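Local coordinates for probable GGDEF family protein (Chromobacterium violaceum, PDB 3NJA) that probably senses a signal through its PAS domain and relays it to a GGDEF output domain of the diguanylate cyclase type, though its ligand and function are unknown, at residues 78-83 / 98-103; 92-97 / 117-122. One frame throughout, in Å; residues are numbered along the deposited sequence.

Contact 1: residues 78-83 / 98-103; sequences RPFDVE and ERNHIQ. With SO4 (sulfate ion), chain G.
N100 lays its side chain over one face of the F80 ring, its CB 3.6 Å from the ring centroid in a CH-pi contact and its amide plane stacked within 15° of the ring plane. A chi1 of 61° sets F80 CG between the backbone N and the carbonyl carbon, on the side of the sheet where N100 lies. The amide is held in turn by E98: N100 ND2 donates to E98 OE2 (3.1 Å) on the anti lone pair, while E98 OE1 bonds Y84. Beneath these side chains the strands pair antiparallel, N100 N reaching F80 O at 2.6 Å. On the face carrying D81 and R99, R99 NH2 bridges to D81 OD1 (3.2 Å) from 48° above the carboxylate plane. A sulfate, probably from the crystallisation liquor, takes R99 NE on sulfate O4 and R99 NH1 on sulfate O3, the latter at 2.7 Å. P79 CB lies over the guanidinium and also over the H101 ring, whose ND1 is bonded to D77. H73 of the second subunit stacks on F80. The two faces thus differ in chemistry: an aromatic-amide stack faces the second subunit, whereas the arginine divides its N-H groups between D81 and the sulfate, whose negative charges would favour its cationic form.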
ATOM      1  N   ARG B  78      -4.796   7.014  -2.021  1.00 68.27           N
ATOM      2  CA  ARG B  78      -3.822   5.947  -1.885  1.00 64.34           C
ATOM      3  C   ARG B  78      -2.519   6.450  -2.466  1.00 57.26           C
ATOM      4  O   ARG B  78      -2.185   6.139  -3.613  1.00 54.54           O
ATOM      5  CB  ARG B  78      -4.298   4.692  -2.619  1.00 73.44           C
ATOM      6  CG  ARG B  78      -5.562   4.073  -2.018  1.00 79.76           C
ATOM      7  CD  ARG B  78      -5.267   3.344  -0.714  1.00 82.43           C
ATOM      8  NE  ARG B  78      -4.824   1.971  -0.943  1.00 93.11           N
ATOM      9  CZ  ARG B  78      -4.175   1.226  -0.050  1.00 99.95           C
ATOM     10  NH1 ARG B  78      -3.876   1.714   1.150  1.00 96.53           N
ATOM     11  NH2 ARG B  78      -3.816  -0.013  -0.363  1.00104.03           N
ATOM     12  N   PRO B  79      -1.766   7.216  -1.666  1.00 48.37           N
ATOM     13  CA  PRO B  79      -0.651   7.980  -2.220  1.00 57.54           C
ATOM     14  C   PRO B  79       0.481   7.059  -2.701  1.00 63.07           C
ATOM     15  O   PRO B  79       0.525   5.880  -2.333  1.00 64.54           O
ATOM     16  CB  PRO B  79      -0.195   8.858  -1.040  1.00 49.35           C
ATOM     17  CG  PRO B  79      -1.076   8.494   0.126  1.00 55.61           C
ATOM     18  CD  PRO B  79      -1.706   7.179  -0.201  1.00 47.93           C
ATOM     19  N   PHE B  80       1.369   7.592  -3.535  1.00 55.09           N
ATOM     20  CA  PHE B  80       2.516   6.823  -4.011  1.00 59.03           C
ATOM     21  C   PHE B  80       3.628   7.691  -4.582  1.00 54.60           C
ATOM     22  O   PHE B  80       3.441   8.881  -4.856  1.00 50.45           O
ATOM     23  CB  PHE B  80       2.086   5.798  -5.057  1.00 58.24           C
ATOM     24  CG  PHE B  80       1.462   6.406  -6.276  1.00 59.06           C
ATOM     25  CD1 PHE B  80       2.190   6.537  -7.452  1.00 49.17           C
ATOM     26  CD2 PHE B  80       0.141   6.845  -6.247  1.00 52.76           C
ATOM     27  CE1 PHE B  80       1.617   7.089  -8.587  1.00 44.06           C
ATOM     28  CE2 PHE B  80      -0.444   7.397  -7.370  1.00 52.70           C
ATOM     29  CZ  PHE B  80       0.302   7.525  -8.547  1.00 58.47           C
ATOM     30  N   ASP B  81       4.785   7.067  -4.760  1.00 51.34           N
ATOM     31  CA  ASP B  81       5.948   7.744  -5.285  1.00 54.90           C
ATOM     32  C   ASP B  81       6.237   7.364  -6.728  1.00 59.80           C
ATOM     33  O   ASP B  81       5.864   6.281  -7.191  1.00 63.08           O
ATOM     34  CB  ASP B  81       7.161   7.419  -4.427  1.00 65.85           C
ATOM     35  CG  ASP B  81       6.994   7.882  -3.000  1.00 80.73           C
ATOM     36  OD1 ASP B  81       6.649   9.071  -2.786  1.00 82.55           O
ATOM     37  OD2 ASP B  81       7.213   7.051  -2.093  1.00 87.26           O
ATOM     38  N   VAL B  82       6.903   8.278  -7.431  1.00 54.92           N
ATOM     39  CA  VAL B  82       7.471   8.009  -8.745  1.00 49.31           C
ATOM     40  C   VAL B  82       8.802   8.757  -8.871  1.00 53.46           C
ATOM     41  O   VAL B  82       8.905   9.925  -8.490  1.00 52.29           O
ATOM     42  CB  VAL B  82       6.538   8.454  -9.874  1.00 47.02           C
ATOM     43  CG1 VAL B  82       6.932   7.764 -11.154  1.00 54.85           C
ATOM     44  CG2 VAL B  82       5.099   8.122  -9.542  1.00 52.36           C
ATOM     45  N   GLU B  83       9.828   8.068  -9.361  1.00 50.71           N
ATOM     46  CA  GLU B  83      11.103   8.707  -9.676  1.00 56.35           C
ATOM     47  C   GLU B  83      11.263   8.780 -11.180  1.00 53.47           C
ATOM     48  O   GLU B  83      10.880   7.864 -11.902  1.00 56.30           O
ATOM     49  CB  GLU B  83      12.272   7.907  -9.119  1.00 56.75           C
ATOM     50  CG  GLU B  83      12.471   7.991  -7.634  1.00 55.86           C
ATOM     51  CD  GLU B  83      13.923   7.760  -7.266  1.00 69.12           C
ATOM     52  OE1 GLU B  83      14.806   8.110  -8.089  1.00 71.45           O
ATOM     53  OE2 GLU B  83      14.189   7.240  -6.161  1.00 76.15           O
ATOM     54  N   GLU B  98       8.547  12.300  -6.822  1.00 47.04           N
ATOM     55  CA  GLU B  98       7.217  12.870  -6.931  1.00 49.05           C
ATOM     56  C   GLU B  98       6.233  12.086  -6.086  1.00 59.55           C
ATOM     57  O   GLU B  98       6.078  10.873  -6.240  1.00 63.48           O
ATOM     58  CB  GLU B  98       6.772  12.877  -8.393  1.00 53.14           C
ATOM     59  CG  GLU B  98       5.397  13.472  -8.666  1.00 55.45           C
ATOM     60  CD  GLU B  98       4.958  13.275 -10.122  1.00 67.54           C
ATOM     61  OE1 GLU B  98       5.469  13.999 -11.008  1.00 72.74           O
ATOM     62  OE2 GLU B  98       4.114  12.385 -10.386  1.00 65.40           O
ATOM     63  N   ARG B  99       5.562  12.771  -5.177  1.00 57.00           N
ATOM     64  CA  ARG B  99       4.578  12.082  -4.373  1.00 60.92           C
ATOM     65  C   ARG B  99       3.190  12.364  -4.928  1.00 53.26           C
ATOM     66  O   ARG B  99       2.821  13.520  -5.146  1.00 48.08           O
ATOM     67  CB  ARG B  99       4.698  12.460  -2.900  1.00 61.35           C
ATOM     68  CG  ARG B  99       4.085  11.417  -2.003  1.00 69.78           C
ATOM     69  CD  ARG B  99       4.177  11.780  -0.539  1.00 71.04           C
ATOM     70  NE  ARG B  99       3.389  10.868   0.277  1.00 77.28           N
ATOM     71  CZ  ARG B  99       3.400   9.542   0.153  1.00 78.57           C
ATOM     72  NH1 ARG B  99       2.641   8.802   0.949  1.00 83.75           N
ATOM     73  NH2 ARG B  99       4.168   8.951  -0.754  1.00 69.36           N
ATOM     74  N   ASN B 100       2.444  11.293  -5.182  1.00 48.56           N
ATOM     75  CA  ASN B 100       1.116  11.399  -5.770  1.00 49.93           C
ATOM     76  C   ASN B 100       0.040  11.034  -4.788  1.00 62.54           C
ATOM     77  O   ASN B 100       0.186  10.085  -4.025  1.00 65.91           O
ATOM     78  CB  ASN B 100       0.990  10.517  -7.002  1.00 52.70           C
ATOM     79  CG  ASN B 100       1.935  10.944  -8.105  1.00 57.40           C
ATOM     80  OD1 ASN B 100       1.509  11.478  -9.135  1.00 54.20           O
ATOM     81  ND2 ASN B 100       3.236  10.745  -7.877  1.00 45.00           N
ATOM     82  N   HIS B 101      -1.031  11.818  -4.820  1.00 59.39           N
ATOM     83  CA  HIS B 101      -2.220  11.592  -4.030  1.00 43.98           C
ATOM     84  C   HIS B 101      -3.389  11.583  -4.994  1.00 53.17           C
ATOM     85  O   HIS B 101      -3.468  12.430  -5.875  1.00 59.24           O
ATOM     86  CB  HIS B 101      -2.397  12.735  -3.042  1.00 35.90           C
ATOM     87  CG  HIS B 101      -1.344  12.784  -1.983  1.00 47.65           C
ATOM     88  ND1 HIS B 101      -1.504  12.199  -0.747  1.00 49.17           N
ATOM     89  CD2 HIS B 101      -0.112  13.345  -1.977  1.00 59.18           C
ATOM     90  CE1 HIS B 101      -0.421  12.401  -0.019  1.00 54.49           C
ATOM     91  NE2 HIS B 101       0.439  13.097  -0.740  1.00 65.67           N
ATOM     92  N   ILE B 102      -4.295  10.625  -4.842  1.00 54.84           N
ATOM     93  CA  ILE B 102      -5.458  10.559  -5.714  1.00 51.05           C
ATOM     94  C   ILE B 102      -6.697  11.077  -5.004  1.00 56.46           C
ATOM     95  O   ILE B 102      -6.855  10.887  -3.807  1.00 61.03           O
ATOM     96  CB  ILE B 102      -5.728   9.126  -6.144  1.00 52.33           C
ATOM     97  CG1 ILE B 102      -4.407   8.437  -6.477  1.00 50.54           C
ATOM     98  CG2 ILE B 102      -6.738   9.088  -7.296  1.00 48.74           C
ATOM     99  CD1 ILE B 102      -4.574   7.041  -7.008  1.00 50.50           C
ATOM    100  N   GLN B 103      -7.578  11.729  -5.746  1.00 56.84           N
ATOM    101  CA  GLN B 103      -8.804  12.259  -5.173  1.00 45.22           C
ATOM    102  C   GLN B 103      -9.953  11.894  -6.093  1.00 55.37           C
ATOM    103  O   GLN B 103     -10.044  12.389  -7.228  1.00 54.09           O
ATOM    104  CB  GLN B 103      -8.707  13.774  -4.965  1.00 54.19           C
ATOM    105  CG  GLN B 103      -9.748  14.610  -5.710  1.00 71.48           C
ATOM    106  CD  GLN B 103     -10.680  15.363  -4.771  1.00 92.30           C
ATOM    107  OE1 GLN B 103     -11.655  15.981  -5.208  1.00100.16           O
ATOM    108  NE2 GLN B 103     -10.386  15.313  -3.474  1.00 93.15           N
TER
HETATM  109  S   SO4 G 124       1.280  10.745   3.303  0.50 76.31           S
HETATM  110  O1  SO4 G 124       0.287  11.507   4.054  0.50 80.66           O
HETATM  111  O2  SO4 G 124       1.821   9.699   4.177  0.50 70.46           O
HETATM  112  O3  SO4 G 124       0.620  10.133   2.153  0.50 74.28           O
HETATM  113  O4  SO4 G 124       2.339  11.644   2.835  0.50 58.20           O

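Contact 2: residues 92-97 / 117-122; sequences QVRELL and VIDMTE
L97 and I118 form the last hydrogen-bonded antiparallel pair before strand 110-119 ends, with L97 N donating to I118 O at 2.7 Å and I118 N to L97 O at 2.6 Å. Beyond it the chain turns, and E95 is satisfied differently at its two backbone atoms. Its carbonyl oxygen receives M120 N at 2.9 Å and, weakly, T121 N. Its N-H goes instead to a side chain, T121 OG1, at 2.7 Å; the hydroxyl is there because OG1 lies anti to the carbonyl carbon (chi1 -59°), apparently standing in for the main-chain carbonyl that a continued ladder would offer. T121 N also makes a weak bond to D119 OD1 within the turn. D119 is engaged from across as well: R94, its chain bent at chi2, crosses it obliquely and brings NH1 within 3.3 Å of D119 OD2 in a salt bridge, the guanidinium and carboxylate planes standing 72° apart. R94 NH1 bonds D119 OD1 only weakly. The carboxylate of E95 finds its strong partner elsewhere, OE1 pairing with R68 of the third subunit. The selenomethionine M120, extended beyond CG, sets its CE 3.6 Å from L97 CB. An aspartate in a salt bridge and a threonine two residues later whose OG1 accepts a backbone N-H recall the D-(I/M)-T motif at the C-terminal end of many PAS domains, where the final strand passes into the linker towards an effector such as GGDEF.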
ATOM      1  N   GLN B  92      19.822  20.914 -19.023  1.00 48.12           N
ATOM      2  CA  GLN B  92      20.258  20.223 -17.803  1.00 57.76           C
ATOM      3  C   GLN B  92      19.342  19.078 -17.356  1.00 54.54           C
ATOM      4  O   GLN B  92      18.117  19.216 -17.338  1.00 54.21           O
ATOM      5  CB  GLN B  92      20.454  21.220 -16.656  1.00 71.91           C
ATOM      6  CG  GLN B  92      21.756  22.006 -16.752  1.00 75.88           C
ATOM      7  CD  GLN B  92      22.950  21.087 -16.930  1.00 83.90           C
ATOM      8  OE1 GLN B  92      23.474  20.528 -15.961  1.00 79.65           O
ATOM      9  NE2 GLN B  92      23.378  20.909 -18.181  1.00 91.23           N
ATOM     10  N   VAL B  93      19.951  17.958 -16.979  1.00 50.63           N
ATOM     11  CA  VAL B  93      19.212  16.771 -16.543  1.00 58.71           C
ATOM     12  C   VAL B  93      19.019  16.648 -15.028  1.00 58.68           C
ATOM     13  O   VAL B  93      19.972  16.750 -14.256  1.00 59.41           O
ATOM     14  CB  VAL B  93      19.867  15.487 -17.078  1.00 57.24           C
ATOM     15  CG1 VAL B  93      19.354  14.263 -16.326  1.00 61.05           C
ATOM     16  CG2 VAL B  93      19.583  15.364 -18.551  1.00 48.30           C
ATOM     17  N   ARG B  94      17.780  16.401 -14.613  1.00 60.33           N
ATOM     18  CA  ARG B  94      17.443  16.391 -13.190  1.00 62.28           C
ATOM     19  C   ARG B  94      16.704  15.135 -12.767  1.00 56.59           C
ATOM     20  O   ARG B  94      15.815  14.673 -13.472  1.00 58.33           O
ATOM     21  CB  ARG B  94      16.608  17.627 -12.834  1.00 63.82           C
ATOM     22  CG  ARG B  94      17.405  18.929 -12.854  1.00 68.78           C
ATOM     23  CD  ARG B  94      18.383  18.973 -11.688  1.00 72.52           C
ATOM     24  NE  ARG B  94      19.301  20.103 -11.743  1.00 74.13           N
ATOM     25  CZ  ARG B  94      20.045  20.508 -10.718  1.00 79.39           C
ATOM     26  NH1 ARG B  94      19.969  19.887  -9.556  1.00 72.87           N
ATOM     27  NH2 ARG B  94      20.857  21.549 -10.851  1.00 91.92           N
ATOM     28  N   GLU B  95      17.081  14.585 -11.616  1.00 56.91           N
ATOM     29  CA  GLU B  95      16.350  13.468 -11.014  1.00 57.89           C
ATOM     30  C   GLU B  95      15.273  13.952 -10.040  1.00 47.40           C
ATOM     31  O   GLU B  95      15.559  14.688  -9.090  1.00 48.49           O
ATOM     32  CB  GLU B  95      17.303  12.530 -10.291  1.00 64.12           C
ATOM     33  CG  GLU B  95      18.283  11.847 -11.209  1.00 79.49           C
ATOM     34  CD  GLU B  95      19.332  11.063 -10.444  1.00 94.72           C
ATOM     35  OE1 GLU B  95      19.170   9.826 -10.287  1.00 96.51           O
ATOM     36  OE2 GLU B  95      20.319  11.691  -9.995  1.00 96.14           O
ATOM     37  N   LEU B  96      14.032  13.548 -10.284  1.00 47.98           N
ATOM     38  CA  LEU B  96      12.917  13.985  -9.436  1.00 54.03           C
ATOM     39  C   LEU B  96      12.262  12.880  -8.589  1.00 54.49           C
ATOM     40  O   LEU B  96      12.121  11.724  -9.027  1.00 49.83           O
ATOM     41  CB  LEU B  96      11.855  14.687 -10.291  1.00 51.97           C
ATOM     42  CG  LEU B  96      12.063  16.192 -10.493  1.00 49.89           C
ATOM     43  CD1 LEU B  96      13.540  16.566 -10.497  1.00 37.77           C
ATOM     44  CD2 LEU B  96      11.347  16.709 -11.736  1.00 43.04           C
ATOM     45  N   LEU B  97      11.865  13.242  -7.372  1.00 58.99           N
ATOM     46  CA  LEU B  97      10.960  12.400  -6.592  1.00 57.14           C
ATOM     47  C   LEU B  97       9.585  13.058  -6.502  1.00 54.68           C
ATOM     48  O   LEU B  97       9.469  14.232  -6.156  1.00 52.59           O
ATOM     49  CB  LEU B  97      11.505  12.120  -5.194  1.00 60.97           C
ATOM     50  CG  LEU B  97      10.595  11.152  -4.429  1.00 58.86           C
ATOM     51  CD1 LEU B  97      10.431   9.865  -5.211  1.00 51.54           C
ATOM     52  CD2 LEU B  97      11.132  10.863  -3.041  1.00 62.00           C
ATOM     53  N   VAL B 117       6.976  17.507  -5.733  1.00 54.02           N
ATOM     54  CA  VAL B 117       8.144  17.039  -6.455  1.00 51.33           C
ATOM     55  C   VAL B 117       9.378  17.553  -5.770  1.00 51.29           C
ATOM     56  O   VAL B 117       9.448  18.717  -5.389  1.00 54.12           O
ATOM     57  CB  VAL B 117       8.167  17.564  -7.876  1.00 47.68           C
ATOM     58  CG1 VAL B 117       7.565  16.554  -8.823  1.00 48.31           C
ATOM     59  CG2 VAL B 117       7.446  18.899  -7.941  1.00 50.91           C
ATOM     60  N   ILE B 118      10.349  16.670  -5.609  1.00 50.74           N
ATOM     61  CA  ILE B 118      11.630  17.052  -5.057  1.00 53.32           C
ATOM     62  C   ILE B 118      12.718  16.752  -6.070  1.00 61.19           C
ATOM     63  O   ILE B 118      12.818  15.630  -6.578  1.00 55.23           O
ATOM     64  CB  ILE B 118      11.937  16.275  -3.769  1.00 57.23           C
ATOM     65  CG1 ILE B 118      10.981  16.686  -2.641  1.00 63.11           C
ATOM     66  CG2 ILE B 118      13.383  16.474  -3.371  1.00 58.54           C
ATOM     67  CD1 ILE B 118       9.609  15.994  -2.692  1.00 64.76           C
ATOM     68  N   ASP B 119      13.511  17.773  -6.377  1.00 68.63           N
ATOM     69  CA  ASP B 119      14.714  17.614  -7.170  1.00 59.48           C
ATOM     70  C   ASP B 119      15.760  17.052  -6.217  1.00 61.06           C
ATOM     71  O   ASP B 119      16.199  17.738  -5.285  1.00 56.62           O
ATOM     72  CB  ASP B 119      15.146  18.977  -7.742  1.00 74.58           C
ATOM     73  CG  ASP B 119      16.480  18.926  -8.513  1.00 82.26           C
ATOM     74  OD1 ASP B 119      17.356  18.102  -8.170  1.00 85.75           O
ATOM     75  OD2 ASP B 119      16.660  19.734  -9.456  1.00 81.41           O
HETATM   76  N   MSE B 120      16.143  15.796  -6.433  1.00 61.45           N
HETATM   77  CA  MSE B 120      17.195  15.180  -5.632  1.00 59.33           C
HETATM   78  C   MSE B 120      18.518  15.070  -6.389  1.00 62.88           C
HETATM   79  O   MSE B 120      19.484  14.496  -5.892  1.00 61.68           O
HETATM   80  CB  MSE B 120      16.766  13.812  -5.146  1.00 56.24           C
HETATM   81  CG  MSE B 120      16.170  12.938  -6.215  1.00 59.62           C
HETATM   82 SE   MSE B 120      15.196  11.431  -5.405  0.58105.11          SE
HETATM   83  CE  MSE B 120      14.336  10.790  -7.026  1.00152.58           C
ATOM     84  N   THR B 121      18.549  15.607  -7.598  1.00 57.11           N
ATOM     85  CA  THR B 121      19.806  15.762  -8.305  1.00 75.46           C
ATOM     86  C   THR B 121      20.870  16.250  -7.337  1.00 82.76           C
ATOM     87  O   THR B 121      20.669  17.227  -6.607  1.00 74.68           O
ATOM     88  CB  THR B 121      19.679  16.765  -9.438  1.00 70.07           C
ATOM     89  OG1 THR B 121      18.659  16.322 -10.343  1.00 72.83           O
ATOM     90  CG2 THR B 121      20.998  16.901 -10.168  1.00 67.34           C
ATOM     91  N   GLU B 122      21.997  15.549  -7.330  1.00 95.56           N
ATOM     92  CA  GLU B 122      23.081  15.818  -6.396  1.00112.10           C
ATOM     93  C   GLU B 122      23.938  16.997  -6.859  1.00108.77           C
ATOM     94  O   GLU B 122      24.208  17.920  -6.091  1.00106.77           O
ATOM     95  CB  GLU B 122      23.957  14.570  -6.220  1.00123.08           C
ATOM     96  CG  GLU B 122      23.227  13.244  -6.429  1.00125.29           C
ATOM     97  CD  GLU B 122      23.078  12.876  -7.900  1.00125.76           C
ATOM     98  OE1 GLU B 122      23.974  12.188  -8.436  1.00124.54           O
ATOM     99  OE2 GLU B 122      22.063  13.273  -8.518  1.00124.99           O
TER

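How the contacts relate
Read from the N terminus, the segments alternate: 78-83, 92-97, 98-103, 117-122. Contact 1 closes the loop through the hairpin of strands 80-87 and 93-104, and contact 2 closes the next, joining 93-104 to 110-119, so the two closures cross rather than enclose one another. Strand 93-104 lies between its neighbours, giving its N-terminal part to contact 2 and a later part to contact 1. Among the places where they meet, E98 CG packs on V117 CG1 at 3.8 Å. Together they tie the three strands this chain gives to the PAS sheet, which at V117 runs on antiparallel into the second subunit, and both contacts also touch that subunit.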